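Local coordinates for GTPase activator-like protein (Chaetomium thermophilum, PDB 5HIU) that probably acts, as the fungal TSC2 protein, in activating GTP hydrolysis by a small GTPase, with this chain forming its helical N-terminal part, at residues 129-143 with 190-202. Numbering follows the deposited sequence.
Sequences GRNIAGFYYEMFPLL and LVKDVIKFNFKFA
The ring of Phe140 takes the methyl of Ala202 over the centre of one face, a CH-pi contact with CB 3.8 Å from the centroid. In the plane of the same ring, Ile195 CG1 and the carbonyl oxygen of Asn198 sit at the edge, while Val194 CG1 approaches Phe140 CZ obliquely at 3.4 Å. Phe201 is held between two neighbours: Lys200 CG lies over one face and Tyr136 CD1 over the opposite one, toward the rim. At the edge of Phe201, Asn198 CB lies in the ring plane and Tyr137 OH near it. Tyr136 and Phe201 point the same way side by side, but their planes are 47° apart, neither stacked nor edge-to-face. Phe197 carries Arg130 on one face and the aliphatic part of Lys196 on the other. Arg130 CG stands 3.7 Å from the Phe197 centroid; from there the chain, extended from CG to NE, runs on across the ring and sets one face of the guanidinium over Phe197 CZ, the two planes 38° apart.

Between these aromatic groups, the side-chain amide of Asn198 reaches across to the loop. Its ND2 donates to Gly129 O at 2.9 Å and, more weakly, to Arg130 O. Gly129 comes close to the helix, its CA 3.5 Å from Val194 CG2. Deeper in, Leu143 CD1 meets Val194 CG1 and Leu143 CD2 meets Leu190 CD2, where the segments 139-143 and 190-198 run nearly antiparallel. Helix 115-126 packs on Met139, and helix 204-219 on Phe140 and Ala202, which places the contact within the row of helices of this alpha-solenoid-like N-terminal part. Its chemistry is thus chiefly apolar and aromatic, with one buried amide nitrogen donating to two successive loop carbonyls, the second bond weak, tying the loop to the segment at Asn198 while the Arg130 charge stays at the exposed margin.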
loop_
_atom_site.group_PDB
_atom_site.type_symbol
_atom_site.label_atom_id
_atom_site.label_comp_id
_atom_site.label_asym_id
_atom_site.label_seq_id
_atom_site.Cartn_x
_atom_site.Cartn_y
_atom_site.Cartn_z
ATOM N N GLY A 129 -9.717 10.361 13.275
ATOM C CA GLY A 129 -8.994 9.156 13.665
ATOM C C GLY A 129 -8.237 9.314 14.954
ATOM O O GLY A 129 -7.622 8.366 15.416
ATOM N N ARG A 130 -8.311 10.510 15.539
ATOM C CA ARG A 130 -7.502 10.878 16.690
ATOM C C ARG A 130 -8.041 10.297 17.951
ATOM O O ARG A 130 -7.274 9.878 18.792
ATOM C CB ARG A 130 -7.453 12.393 16.846
ATOM C CG ARG A 130 -6.650 13.063 15.750
ATOM C CD ARG A 130 -6.665 14.571 15.890
ATOM N NE ARG A 130 -5.904 15.217 14.828
ATOM C CZ ARG A 130 -4.616 15.557 14.897
ATOM N NH1 ARG A 130 -3.878 15.341 15.987
ATOM N NH2 ARG A 130 -4.053 16.127 13.844
ATOM N N ASN A 131 -9.364 10.289 18.090
ATOM C CA ASN A 131 -10.025 9.881 19.331
ATOM C C ASN A 131 -11.032 8.779 19.089
ATOM O O ASN A 131 -11.999 8.974 18.398
ATOM C CB ASN A 131 -10.728 11.065 19.977
ATOM C CG ASN A 131 -11.465 10.684 21.255
ATOM O OD1 ASN A 131 -11.272 9.602 21.816
ATOM N ND2 ASN A 131 -12.315 11.577 21.719
ATOM N N ILE A 132 -10.780 7.615 19.666
ATOM C CA ILE A 132 -11.650 6.464 19.522
ATOM C C ILE A 132 -12.043 5.907 20.898
ATOM O O ILE A 132 -12.402 4.718 21.033
ATOM C CB ILE A 132 -10.986 5.378 18.657
ATOM C CG1 ILE A 132 -9.827 4.684 19.376
ATOM C CG2 ILE A 132 -10.490 6.001 17.371
ATOM C CD1 ILE A 132 -9.456 3.342 18.770
ATOM N N ALA A 133 -11.974 6.773 21.906
ATOM C CA ALA A 133 -12.437 6.422 23.224
ATOM C C ALA A 133 -13.934 6.095 23.184
ATOM O O ALA A 133 -14.754 6.838 22.570
ATOM C CB ALA A 133 -12.171 7.556 24.194
ATOM N N GLY A 134 -14.265 4.964 23.813
ATOM C CA GLY A 134 -15.616 4.419 23.793
ATOM C C GLY A 134 -15.774 3.216 22.884
ATOM O O GLY A 134 -16.731 2.434 23.020
ATOM N N PHE A 135 -14.870 3.107 21.922
ATOM C CA PHE A 135 -14.867 2.015 20.960
ATOM C C PHE A 135 -13.418 1.693 20.552
ATOM O O PHE A 135 -13.160 1.195 19.465
ATOM C CB PHE A 135 -15.768 2.362 19.755
ATOM C CG PHE A 135 -15.611 3.779 19.261
ATOM C CD1 PHE A 135 -16.211 4.839 19.929
ATOM C CD2 PHE A 135 -14.864 4.054 18.133
ATOM C CE1 PHE A 135 -16.057 6.148 19.491
ATOM C CE2 PHE A 135 -14.702 5.361 17.685
ATOM C CZ PHE A 135 -15.302 6.410 18.362
ATOM N N TYR A 136 -12.482 1.968 21.461
ATOM C CA TYR A 136 -11.094 1.498 21.373
ATOM C C TYR A 136 -10.955 0.175 20.626
ATOM O O TYR A 136 -10.216 0.065 19.644
ATOM C CB TYR A 136 -10.539 1.300 22.780
ATOM C CG TYR A 136 -10.341 2.572 23.562
ATOM C CD1 TYR A 136 -9.311 3.439 23.245
ATOM C CD2 TYR A 136 -11.163 2.896 24.632
ATOM C CE1 TYR A 136 -9.104 4.602 23.962
ATOM C CE2 TYR A 136 -10.964 4.056 25.353
ATOM C CZ TYR A 136 -9.926 4.898 25.008
ATOM O OH TYR A 136 -9.715 6.053 25.702
ATOM N N TYR A 137 -11.702 -0.818 21.083
ATOM C CA TYR A 137 -11.514 -2.170 20.622
ATOM C C TYR A 137 -12.422 -2.560 19.483
ATOM O O TYR A 137 -12.244 -3.630 18.916
ATOM C CB TYR A 137 -11.623 -3.132 21.814
ATOM C CG TYR A 137 -10.330 -3.083 22.590
ATOM C CD1 TYR A 137 -9.177 -3.640 22.049
ATOM C CD2 TYR A 137 -10.229 -2.405 23.801
ATOM C CE1 TYR A 137 -7.966 -3.565 22.700
ATOM C CE2 TYR A 137 -9.018 -2.324 24.464
ATOM C CZ TYR A 137 -7.883 -2.910 23.901
ATOM O OH TYR A 137 -6.647 -2.873 24.515
ATOM N N GLU A 138 -13.360 -1.688 19.125
ATOM C CA GLU A 138 -14.275 -1.946 18.002
ATOM C C GLU A 138 -13.870 -1.288 16.682
ATOM O O GLU A 138 -14.334 -1.682 15.615
ATOM C CB GLU A 138 -15.707 -1.483 18.354
ATOM C CG GLU A 138 -16.379 -2.258 19.480
ATOM C CD GLU A 138 -16.387 -1.509 20.799
ATOM O OE1 GLU A 138 -15.287 -1.182 21.288
ATOM O OE2 GLU A 138 -17.499 -1.267 21.356
ATOM N N MET A 139 -13.017 -0.276 16.772
ATOM C CA MET A 139 -12.692 0.584 15.666
ATOM C C MET A 139 -12.064 -0.113 14.484
ATOM O O MET A 139 -12.535 0.068 13.377
ATOM C CB MET A 139 -11.734 1.665 16.139
ATOM C CG MET A 139 -11.535 2.793 15.147
ATOM S SD MET A 139 -13.085 3.584 14.691
ATOM C CE MET A 139 -12.431 4.851 13.616
ATOM N N PHE A 140 -10.997 -0.874 14.708
ATOM C CA PHE A 140 -10.211 -1.473 13.602
ATOM C C PHE A 140 -10.930 -2.577 12.829
ATOM O O PHE A 140 -10.865 -2.619 11.589
ATOM C CB PHE A 140 -8.843 -1.977 14.090
ATOM C CG PHE A 140 -7.823 -0.890 14.202
ATOM C CD1 PHE A 140 -7.129 -0.459 13.084
ATOM C CD2 PHE A 140 -7.591 -0.262 15.403
ATOM C CE1 PHE A 140 -6.205 0.572 13.177
ATOM C CE2 PHE A 140 -6.672 0.768 15.500
ATOM C CZ PHE A 140 -5.975 1.187 14.384
ATOM N N PRO A 141 -11.609 -3.477 13.550
ATOM C CA PRO A 141 -12.459 -4.434 12.870
ATOM C C PRO A 141 -13.543 -3.782 12.037
ATOM O O PRO A 141 -13.931 -4.329 11.002
ATOM C CB PRO A 141 -13.088 -5.217 14.022
ATOM C CG PRO A 141 -12.039 -5.196 15.082
ATOM C CD PRO A 141 -11.427 -3.825 14.975
ATOM N N LEU A 142 -14.043 -2.635 12.497
ATOM C CA LEU A 142 -15.050 -1.922 11.756
ATOM C C LEU A 142 -14.457 -1.368 10.469
ATOM O O LEU A 142 -15.059 -1.529 9.394
ATOM C CB LEU A 142 -15.650 -0.797 12.576
ATOM C CG LEU A 142 -16.606 0.028 11.706
ATOM C CD1 LEU A 142 -17.951 -0.658 11.635
ATOM C CD2 LEU A 142 -16.726 1.467 12.193
ATOM N N LEU A 143 -13.290 -0.724 10.566
ATOM C CA LEU A 143 -12.628 -0.168 9.368
ATOM C C LEU A 143 -12.368 -1.248 8.337
ATOM O O LEU A 143 -12.581 -1.057 7.138
ATOM C CB LEU A 143 -11.296 0.487 9.706
ATOM C CG LEU A 143 -11.367 1.692 10.639
ATOM C CD1 LEU A 143 -9.960 2.100 11.026
ATOM C CD2 LEU A 143 -12.129 2.861 10.042
ATOM N N LEU A 190 -9.049 7.743 6.376
ATOM C CA LEU A 190 -9.419 7.487 7.774
ATOM C C LEU A 190 -8.633 6.355 8.381
ATOM O O LEU A 190 -8.297 6.398 9.548
ATOM C CB LEU A 190 -10.909 7.180 7.902
ATOM C CG LEU A 190 -11.481 7.137 9.313
ATOM C CD1 LEU A 190 -11.372 8.491 9.975
ATOM C CD2 LEU A 190 -12.935 6.714 9.264
ATOM N N VAL A 191 -8.366 5.331 7.591
ATOM C CA VAL A 191 -7.643 4.158 8.073
ATOM C C VAL A 191 -6.188 4.560 8.347
ATOM O O VAL A 191 -5.607 4.179 9.357
ATOM C CB VAL A 191 -7.666 3.021 7.041
ATOM C CG1 VAL A 191 -6.779 1.893 7.482
ATOM C CG2 VAL A 191 -9.064 2.510 6.816
ATOM N N LYS A 192 -5.603 5.322 7.436
ATOM C CA LYS A 192 -4.269 5.886 7.643
ATOM C C LYS A 192 -4.191 6.658 8.982
ATOM O O LYS A 192 -3.259 6.469 9.747
ATOM C CB LYS A 192 -3.917 6.782 6.451
ATOM C CG LYS A 192 -2.506 7.323 6.403
ATOM C CD LYS A 192 -2.420 8.499 5.427
ATOM C CE LYS A 192 -1.170 9.352 5.656
ATOM N NZ LYS A 192 -0.991 10.398 4.613
ATOM N N ASP A 193 -5.184 7.491 9.278
ATOM C CA ASP A 193 -5.142 8.344 10.474
ATOM C C ASP A 193 -5.380 7.598 11.787
ATOM O O ASP A 193 -4.819 7.955 12.847
ATOM C CB ASP A 193 -6.165 9.450 10.352
ATOM C CG ASP A 193 -5.837 10.403 9.228
ATOM O OD1 ASP A 193 -4.722 10.295 8.675
ATOM O OD2 ASP A 193 -6.683 11.258 8.897
ATOM N N VAL A 194 -6.210 6.562 11.721
ATOM C CA VAL A 194 -6.500 5.791 12.899
ATOM C C VAL A 194 -5.243 5.029 13.277
ATOM O O VAL A 194 -4.912 4.934 14.440
ATOM C CB VAL A 194 -7.736 4.916 12.684
ATOM C CG1 VAL A 194 -7.931 3.966 13.852
ATOM C CG2 VAL A 194 -8.967 5.810 12.561
ATOM N N ILE A 195 -4.516 4.544 12.282
ATOM C CA ILE A 195 -3.238 3.869 12.497
ATOM C C ILE A 195 -2.258 4.830 13.151
ATOM O O ILE A 195 -1.633 4.509 14.159
ATOM C CB ILE A 195 -2.692 3.283 11.180
ATOM C CG1 ILE A 195 -3.425 1.970 10.875
ATOM C CG2 ILE A 195 -1.211 2.983 11.290
ATOM C CD1 ILE A 195 -3.275 1.441 9.467
ATOM N N LYS A 196 -2.172 6.033 12.607
ATOM C CA LYS A 196 -1.242 7.031 13.102
ATOM C C LYS A 196 -1.470 7.298 14.574
ATOM O O LYS A 196 -0.535 7.201 15.371
ATOM C CB LYS A 196 -1.370 8.327 12.300
ATOM C CG LYS A 196 -0.501 9.440 12.836
ATOM C CD LYS A 196 -0.187 10.520 11.827
ATOM C CE LYS A 196 0.368 11.752 12.544
ATOM N NZ LYS A 196 0.912 12.819 11.646
ATOM N N PHE A 197 -2.715 7.606 14.926
ATOM C CA PHE A 197 -3.057 8.041 16.288
ATOM C C PHE A 197 -3.429 6.951 17.287
ATOM O O PHE A 197 -3.414 7.216 18.467
ATOM C CB PHE A 197 -4.185 9.064 16.247
ATOM C CG PHE A 197 -3.806 10.335 15.559
ATOM C CD1 PHE A 197 -2.889 11.196 16.132
ATOM C CD2 PHE A 197 -4.352 10.668 14.317
ATOM C CE1 PHE A 197 -2.526 12.372 15.496
ATOM C CE2 PHE A 197 -3.999 11.848 13.672
ATOM C CZ PHE A 197 -3.084 12.700 14.267
ATOM N N ASN A 198 -3.734 5.737 16.845
ATOM C CA ASN A 198 -4.356 4.758 17.747
ATOM C C ASN A 198 -4.056 3.321 17.380
ATOM O O ASN A 198 -4.900 2.439 17.556
ATOM C CB ASN A 198 -5.890 4.947 17.730
ATOM C CG ASN A 198 -6.340 6.122 18.542
ATOM O OD1 ASN A 198 -6.036 6.202 19.707
ATOM N ND2 ASN A 198 -7.067 7.029 17.940
ATOM N N PHE A 199 -2.857 3.079 16.876
ATOM C CA PHE A 199 -2.444 1.727 16.532
ATOM C C PHE A 199 -2.324 0.784 17.737
ATOM O O PHE A 199 -2.498 -0.424 17.594
ATOM C CB PHE A 199 -1.119 1.709 15.757
ATOM C CG PHE A 199 -0.703 0.330 15.387
ATOM C CD1 PHE A 199 -1.282 -0.305 14.297
ATOM C CD2 PHE A 199 0.174 -0.364 16.169
ATOM C CE1 PHE A 199 -0.941 -1.605 13.973
ATOM C CE2 PHE A 199 0.521 -1.661 15.850
ATOM C CZ PHE A 199 -0.037 -2.286 14.752
ATOM N N LYS A 200 -2.019 1.309 18.919
ATOM C CA LYS A 200 -1.940 0.453 20.110
ATOM C C LYS A 200 -3.199 -0.378 20.347
ATOM O O LYS A 200 -3.109 -1.478 20.864
ATOM C CB LYS A 200 -1.641 1.277 21.359
ATOM C CG LYS A 200 -2.768 2.197 21.790
ATOM C CD LYS A 200 -2.346 3.063 22.963
ATOM C CE LYS A 200 -2.333 2.278 24.256
ATOM N NZ LYS A 200 -1.853 3.150 25.351
ATOM N N PHE A 201 -4.366 0.142 19.957
ATOM C CA PHE A 201 -5.635 -0.591 20.115
ATOM C C PHE A 201 -5.937 -1.556 18.974
ATOM O O PHE A 201 -7.018 -2.182 18.923
ATOM C CB PHE A 201 -6.781 0.385 20.268
ATOM C CG PHE A 201 -6.543 1.397 21.330
ATOM C CD1 PHE A 201 -6.580 1.028 22.661
ATOM C CD2 PHE A 201 -6.254 2.717 21.001
ATOM C CE1 PHE A 201 -6.360 1.958 23.638
ATOM C CE2 PHE A 201 -6.031 3.655 21.990
ATOM C CZ PHE A 201 -6.084 3.269 23.317
ATOM N N ALA A 202 -4.983 -1.665 18.059
ATOM C CA ALA A 202 -5.048 -2.648 17.014
ATOM C C ALA A 202 -4.394 -3.900 17.528
ATOM O O ALA A 202 -3.200 -3.913 17.827
ATOM C CB ALA A 202 -4.331 -2.160 15.780
#